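Side-chain contacts in serpin-ZX (Arabidopsis thaliana, PDB 3LE2), which inhibits proteases such as metacaspase-9 and limits RD21A activity, being cleaved in its reactive center loop and bound covalently to its target, and so restrains programmed cell death: residues 41-46 against 167-172; 45-50 against 322-327. All blocks are in the same frame, centred on the assembly; numbering follows the deposited sequence.

Contact 1: 41-46 against 167-172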
ATOM      1  N   ASN A  41       7.843   1.030  -4.254  1.00 27.82           N
ATOM      2  CA  ASN A  41       8.818   2.078  -4.565  1.00 30.00           C
ATOM      3  C   ASN A  41      10.153   1.837  -3.877  1.00 30.54           C
ATOM      4  O   ASN A  41      11.199   2.245  -4.390  1.00 30.15           O
ATOM      5  CB  ASN A  41       8.258   3.472  -4.240  1.00 27.58           C
ATOM      6  CG  ASN A  41       7.170   3.898  -5.220  1.00 34.71           C
ATOM      7  OD1 ASN A  41       6.947   3.234  -6.235  1.00 37.64           O
ATOM      8  ND2 ASN A  41       6.499   5.000  -4.929  1.00 32.51           N
ATOM      9  N   VAL A  42      10.107   1.156  -2.729  1.00 30.19           N
ATOM     10  CA  VAL A  42      11.320   0.672  -2.059  1.00 33.63           C
ATOM     11  C   VAL A  42      12.084  -0.345  -2.925  1.00 35.04           C
ATOM     12  O   VAL A  42      13.307  -0.296  -3.019  1.00 34.45           O
ATOM     13  CB  VAL A  42      11.003   0.024  -0.708  1.00 33.66           C
ATOM     14  CG1 VAL A  42      12.160  -0.871  -0.265  1.00 38.80           C
ATOM     15  CG2 VAL A  42      10.694   1.082   0.346  1.00 29.51           C
ATOM     16  N   VAL A  43      11.358  -1.259  -3.563  1.00 33.42           N
ATOM     17  CA  VAL A  43      11.987  -2.193  -4.494  1.00 37.07           C
ATOM     18  C   VAL A  43      12.601  -1.479  -5.708  1.00 35.64           C
ATOM     19  O   VAL A  43      13.750  -1.747  -6.085  1.00 28.96           O
ATOM     20  CB  VAL A  43      11.000  -3.271  -4.988  1.00 30.59           C
ATOM     21  CG1 VAL A  43      11.692  -4.192  -5.971  1.00 24.06           C
ATOM     22  CG2 VAL A  43      10.465  -4.070  -3.819  1.00 33.29           C
ATOM     23  N   LEU A  44      11.828  -0.580  -6.317  1.00 34.02           N
ATOM     24  CA  LEU A  44      12.295   0.173  -7.480  1.00 33.66           C
ATOM     25  C   LEU A  44      13.531   1.021  -7.150  1.00 30.83           C
ATOM     26  O   LEU A  44      14.430   1.153  -7.980  1.00 32.47           O
ATOM     27  CB  LEU A  44      11.173   1.023  -8.081  1.00 28.94           C
ATOM     28  CG  LEU A  44      10.005   0.218  -8.662  1.00 33.08           C
ATOM     29  CD1 LEU A  44       8.848   1.127  -9.055  1.00 26.05           C
ATOM     30  CD2 LEU A  44      10.450  -0.625  -9.864  1.00 29.32           C
ATOM     31  N   SER A  45      13.584   1.562  -5.932  1.00 35.00           N
ATOM     32  CA  SER A  45      14.781   2.268  -5.452  1.00 35.20           C
ATOM     33  C   SER A  45      16.001   1.333  -5.361  1.00 42.91           C
ATOM     34  O   SER A  45      17.111   1.705  -5.739  1.00 38.39           O
ATOM     35  CB  SER A  45      14.524   2.913  -4.091  1.00 29.61           C
ATOM     36  OG  SER A  45      13.456   3.844  -4.151  1.00 36.38           O
ATOM     37  N   ILE A  46      15.789   0.123  -4.851  1.00 36.89           N
ATOM     38  CA  ILE A  46      16.830  -0.897  -4.833  1.00 34.26           C
ATOM     39  C   ILE A  46      17.327  -1.238  -6.245  1.00 35.31           C
ATOM     40  O   ILE A  46      18.520  -1.378  -6.481  1.00 37.21           O
ATOM     41  CB  ILE A  46      16.333  -2.161  -4.114  1.00 35.15           C
ATOM     42  CG1 ILE A  46      16.127  -1.853  -2.628  1.00 39.89           C
ATOM     43  CG2 ILE A  46      17.328  -3.290  -4.282  1.00 33.88           C
ATOM     44  CD1 ILE A  46      15.458  -2.957  -1.856  1.00 37.55           C
ATOM     45  N   LEU A 167      16.428 -13.218 -11.489  1.00 37.52           N
ATOM     46  CA  LEU A 167      16.430 -12.205 -10.432  1.00 35.52           C
ATOM     47  C   LEU A 167      15.026 -11.839  -9.980  1.00 28.40           C
ATOM     48  O   LEU A 167      14.199 -11.389 -10.775  1.00 33.91           O
ATOM     49  CB  LEU A 167      17.171 -10.940 -10.889  1.00 31.39           C
ATOM     50  CG  LEU A 167      17.187  -9.761  -9.921  1.00 29.86           C
ATOM     51  CD1 LEU A 167      17.956 -10.058  -8.641  1.00 26.99           C
ATOM     52  CD2 LEU A 167      17.769  -8.553 -10.616  1.00 38.41           C
ATOM     53  N   ILE A 168      14.760 -12.032  -8.693  0.57 29.07           N
ATOM     54  CA  ILE A 168      13.456 -11.705  -8.130  0.57 30.56           C
ATOM     55  C   ILE A 168      13.551 -10.837  -6.878  0.57 31.00           C
ATOM     56  O   ILE A 168      14.563 -10.838  -6.167  0.57 33.28           O
ATOM     57  CB  ILE A 168      12.653 -12.974  -7.770  0.57 31.24           C
ATOM     58  CG1 ILE A 168      13.332 -13.719  -6.615  0.57 31.97           C
ATOM     59  CG2 ILE A 168      12.465 -13.851  -9.002  0.57 26.57           C
ATOM     60  CD1 ILE A 168      12.529 -14.878  -6.059  0.57 29.60           C
ATOM     61  N   PHE A 169      12.484 -10.097  -6.616  1.00 28.38           N
ATOM     62  CA  PHE A 169      12.360  -9.375  -5.374  1.00 26.48           C
ATOM     63  C   PHE A 169      11.104  -9.868  -4.672  1.00 29.72           C
ATOM     64  O   PHE A 169      10.084 -10.115  -5.309  1.00 28.25           O
ATOM     65  CB  PHE A 169      12.309  -7.879  -5.641  1.00 23.95           C
ATOM     66  CG  PHE A 169      13.601  -7.337  -6.162  1.00 36.49           C
ATOM     67  CD1 PHE A 169      14.595  -6.914  -5.287  1.00 32.93           C
ATOM     68  CD2 PHE A 169      13.845  -7.286  -7.524  1.00 31.64           C
ATOM     69  CE1 PHE A 169      15.795  -6.432  -5.769  1.00 36.14           C
ATOM     70  CE2 PHE A 169      15.039  -6.805  -8.006  1.00 34.60           C
ATOM     71  CZ  PHE A 169      16.015  -6.378  -7.131  1.00 30.79           C
ATOM     72  N   ALA A 170      11.185 -10.052  -3.367  1.00 25.20           N
ATOM     73  CA  ALA A 170      10.013 -10.468  -2.631  1.00 30.57           C
ATOM     74  C   ALA A 170       9.801  -9.451  -1.544  1.00 30.95           C
ATOM     75  O   ALA A 170      10.712  -9.166  -0.768  1.00 32.87           O
ATOM     76  CB  ALA A 170      10.187 -11.871  -2.047  1.00 21.23           C
ATOM     77  N   ASN A 171       8.600  -8.889  -1.509  1.00 28.96           N
ATOM     78  CA  ASN A 171       8.305  -7.812  -0.588  1.00 31.65           C
ATOM     79  C   ASN A 171       6.921  -7.980   0.022  1.00 35.46           C
ATOM     80  O   ASN A 171       5.966  -8.358  -0.659  1.00 33.19           O
ATOM     81  CB  ASN A 171       8.440  -6.460  -1.299  1.00 32.79           C
ATOM     82  CG  ASN A 171       8.206  -5.292  -0.367  1.00 47.33           C
ATOM     83  OD1 ASN A 171       7.111  -5.131   0.170  1.00 54.09           O
ATOM     84  ND2 ASN A 171       9.236  -4.470  -0.163  1.00 44.67           N
ATOM     85  N   ALA A 172       6.813  -7.714   1.317  1.00 32.00           N
ATOM     86  CA  ALA A 172       5.527  -7.827   1.991  1.00 35.92           C
ATOM     87  C   ALA A 172       5.401  -6.746   3.052  1.00 32.50           C
ATOM     88  O   ALA A 172       6.384  -6.343   3.661  1.00 31.77           O
ATOM     89  CB  ALA A 172       5.369  -9.215   2.609  1.00 37.85           C
TER
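V43 and I46, one helical turn apart, pack on F169 in a buried helix-on-sheet contact: helix 37-49, helix B of the serpin fold, lies over strand 167-176, the third strand of sheet A. Helix B over the middle of sheet A is the shutter region of serpins, where the sheet opens during loop insertion. The two short segments run closer to antiparallel than parallel, at 149°, with axes 9.8 Å apart. F169 and N171, alternate strand residues, leave the backbone on the helix side, while A170 between them leaves it on the far side. The branches of V43 divide the work. CG1, held anti to the backbone N (chi1 179°), meets the root of the F169 side chain, 3.7 Å from F169 CG. This is an off-centre CH-pi contact, with V43 CG1 4.2 Å from the ring centroid and 29° off its normal. CG2 turns instead to N171, lying 3.9 Å from its ND2. At the outer part of the ring, I46 CG2 approaches F169 CE1 obliquely at 3.8 Å. No hydrogen bond joins the segments: the helix reaches the strand through methyl groups, and the buried amide of N171 is satisfied within the sheet, where ND2 binds N98 OD1 on strand 93-103 and OD1 has a weak bond with H329 ND1 on strand 326-335.

Contact 2: 45-50 against 322-327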
ATOM      1  N   SER A  45      13.584   1.562  -5.932  1.00 35.00           N
ATOM      2  CA  SER A  45      14.781   2.268  -5.452  1.00 35.20           C
ATOM      3  C   SER A  45      16.001   1.333  -5.361  1.00 42.91           C
ATOM      4  O   SER A  45      17.111   1.705  -5.739  1.00 38.39           O
ATOM      5  CB  SER A  45      14.524   2.913  -4.091  1.00 29.61           C
ATOM      6  OG  SER A  45      13.456   3.844  -4.151  1.00 36.38           O
ATOM      7  N   ILE A  46      15.789   0.123  -4.851  1.00 36.89           N
ATOM      8  CA  ILE A  46      16.830  -0.897  -4.833  1.00 34.26           C
ATOM      9  C   ILE A  46      17.327  -1.238  -6.245  1.00 35.31           C
ATOM     10  O   ILE A  46      18.520  -1.378  -6.481  1.00 37.21           O
ATOM     11  CB  ILE A  46      16.333  -2.161  -4.114  1.00 35.15           C
ATOM     12  CG1 ILE A  46      16.127  -1.853  -2.628  1.00 39.89           C
ATOM     13  CG2 ILE A  46      17.328  -3.290  -4.282  1.00 33.88           C
ATOM     14  CD1 ILE A  46      15.458  -2.957  -1.856  1.00 37.55           C
ATOM     15  N   ILE A  47      16.405  -1.341  -7.191  1.00 38.62           N
ATOM     16  CA  ILE A  47      16.768  -1.654  -8.566  1.00 39.00           C
ATOM     17  C   ILE A  47      17.514  -0.504  -9.235  1.00 44.26           C
ATOM     18  O   ILE A  47      18.472  -0.714  -9.981  1.00 40.43           O
ATOM     19  CB  ILE A  47      15.524  -1.978  -9.398  1.00 39.44           C
ATOM     20  CG1 ILE A  47      14.842  -3.230  -8.851  1.00 36.26           C
ATOM     21  CG2 ILE A  47      15.892  -2.134 -10.868  1.00 30.08           C
ATOM     22  CD1 ILE A  47      13.466  -3.474  -9.428  1.00 38.64           C
ATOM     23  N   ALA A  48      17.064   0.716  -8.982  1.00 37.60           N
ATOM     24  CA  ALA A  48      17.731   1.867  -9.550  1.00 40.66           C
ATOM     25  C   ALA A  48      19.186   1.855  -9.106  1.00 45.70           C
ATOM     26  O   ALA A  48      20.090   2.137  -9.896  1.00 44.47           O
ATOM     27  CB  ALA A  48      17.039   3.162  -9.119  1.00 38.90           C
ATOM     28  N   ALA A  49      19.402   1.500  -7.842  1.00 40.34           N
ATOM     29  CA  ALA A  49      20.724   1.569  -7.232  1.00 35.49           C
ATOM     30  C   ALA A  49      21.706   0.582  -7.862  1.00 44.02           C
ATOM     31  O   ALA A  49      22.919   0.781  -7.802  1.00 42.76           O
ATOM     32  CB  ALA A  49      20.620   1.338  -5.735  1.00 43.73           C
ATOM     33  N   GLY A  50      21.182  -0.483  -8.458  1.00 39.63           N
ATOM     34  CA  GLY A  50      22.016  -1.484  -9.098  1.00 44.94           C
ATOM     35  C   GLY A  50      22.057  -1.318 -10.606  1.00 45.01           C
ATOM     36  O   GLY A  50      22.474  -2.211 -11.327  1.00 46.20           O
ATOM     37  N   LEU A 322      21.182  -8.796 -17.991  1.00 65.95           N
ATOM     38  CA  LEU A 322      20.568  -9.160 -16.719  1.00 63.11           C
ATOM     39  C   LEU A 322      19.438  -8.204 -16.424  1.00 60.95           C
ATOM     40  O   LEU A 322      19.625  -6.986 -16.447  1.00 61.61           O
ATOM     41  CB  LEU A 322      21.565  -9.078 -15.567  1.00 58.45           C
ATOM     42  CG  LEU A 322      20.828  -9.149 -14.229  1.00 55.98           C
ATOM     43  CD1 LEU A 322      20.181 -10.517 -14.079  1.00 42.21           C
ATOM     44  CD2 LEU A 322      21.738  -8.845 -13.053  1.00 50.03           C
ATOM     45  N   CYS A 323      18.266  -8.745 -16.139  1.00 42.32           N
ATOM     46  CA  CYS A 323      17.149  -7.900 -15.782  1.00 45.33           C
ATOM     47  C   CYS A 323      16.339  -8.540 -14.668  1.00 44.88           C
ATOM     48  O   CYS A 323      16.597  -9.674 -14.280  1.00 42.65           O
ATOM     49  CB  CYS A 323      16.278  -7.644 -17.006  1.00 43.82           C
ATOM     50  SG  CYS A 323      15.548  -9.120 -17.711  1.00 57.68           S
ATOM     51  N   VAL A 324      15.359  -7.807 -14.160  1.00 43.34           N
ATOM     52  CA  VAL A 324      14.488  -8.321 -13.115  1.00 36.18           C
ATOM     53  C   VAL A 324      13.462  -9.280 -13.710  1.00 36.76           C
ATOM     54  O   VAL A 324      12.772  -8.949 -14.681  1.00 39.62           O
ATOM     55  CB  VAL A 324      13.750  -7.174 -12.406  1.00 40.57           C
ATOM     56  CG1 VAL A 324      12.837  -7.718 -11.307  1.00 26.91           C
ATOM     57  CG2 VAL A 324      14.751  -6.166 -11.848  1.00 35.26           C
ATOM     58  N   SER A 325      13.374 -10.473 -13.129  1.00 32.00           N
ATOM     59  CA  SER A 325      12.415 -11.481 -13.570  1.00 32.79           C
ATOM     60  C   SER A 325      11.027 -11.202 -12.980  1.00 37.06           C
ATOM     61  O   SER A 325      10.010 -11.265 -13.680  1.00 33.38           O
ATOM     62  CB  SER A 325      12.885 -12.882 -13.150  1.00 35.66           C
ATOM     63  OG  SER A 325      14.228 -13.131 -13.549  1.00 32.07           O
ATOM     64  N   ASN A 326      10.994 -10.899 -11.686  1.00 29.43           N
ATOM     65  CA  ASN A 326       9.736 -10.727 -10.984  1.00 25.12           C
ATOM     66  C   ASN A 326       9.897  -9.793  -9.813  1.00 30.59           C
ATOM     67  O   ASN A 326      10.970  -9.707  -9.191  1.00 27.29           O
ATOM     68  CB  ASN A 326       9.221 -12.052 -10.404  1.00 27.49           C
ATOM     69  CG  ASN A 326       9.365 -13.226 -11.352  1.00 31.80           C
ATOM     70  OD1 ASN A 326      10.452 -13.784 -11.514  1.00 33.64           O
ATOM     71  ND2 ASN A 326       8.256 -13.633 -11.952  1.00 29.05           N
ATOM     72  N   ILE A 327       8.803  -9.122  -9.487  1.00 26.59           N
ATOM     73  CA  ILE A 327       8.716  -8.381  -8.244  1.00 33.07           C
ATOM     74  C   ILE A 327       7.462  -8.850  -7.529  1.00 27.66           C
ATOM     75  O   ILE A 327       6.350  -8.403  -7.827  1.00 26.53           O
ATOM     76  CB  ILE A 327       8.686  -6.859  -8.462  1.00 31.20           C
ATOM     77  CG1 ILE A 327       9.957  -6.402  -9.191  1.00 32.68           C
ATOM     78  CG2 ILE A 327       8.527  -6.128  -7.127  1.00 24.99           C
ATOM     79  CD1 ILE A 327       9.882  -4.953  -9.697  1.00 27.12           C
TER
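I47 sets its terminal methyl against both V324 and I327, joining the C-terminal part of helix B in the serpin fold to the entry of strand 326-335, the fifth strand of sheet A. I47 CD1 lies 3.8 Å from V324 CG2 and 3.9 Å from I327 CD1. The two approaches differ: the I47 side chain slants across V324 but meets I327 tip to tip, both isoleucines being extended beyond CB (chi2 169° in I47, 168° in I327). All three residues are buried, and the contact is wholly apolar. F169, from the adjacent strand 167-176, touches both I47 and V324, and on the helix side I59 of helix 54-63 packs against I47; the I327 side chain also touches F303 in a loop. Beyond this shell, polar bonds fix the segment that carries V324 and I327. The backbone of V324 is hydrogen-bonded to that of P302, and S325 OG binds the backbone nitrogens of both K166 and L167, anchoring the turn before the strand to the start of its neighbour. One residue further on, D289 grips the strand entry with both carboxylate oxygens, OD2 taking N326 ND2 and OD1 the backbone nitrogen of I327. Back at the helix, V324 CG2, the branch beside the backbone N, lies 4.2 Å from I47 CG1.

Overall arrangement
From the N terminus, the chain enters helix 37-49 early and uses it for both contacts, which share S45 and I46. Contact 1 closes a loop of 120 residues that includes strand 93-103 and helix 129-147; contact 2 closes a much longer one of 271 residues. Because 45-50 overlaps the first segment of contact 1 and continues into its loop, while 322-327 lies beyond 172, the closures cross. Their far ends lie on strand 167-176 and at the start of strand 326-335, parallel neighbours in sheet A, joined by probable backbone hydrogen bonds from S325 N to L167 O, 2.7 Å, and from F169 N to N326 O, 3.0 Å. One helix thus spans two adjacent strands.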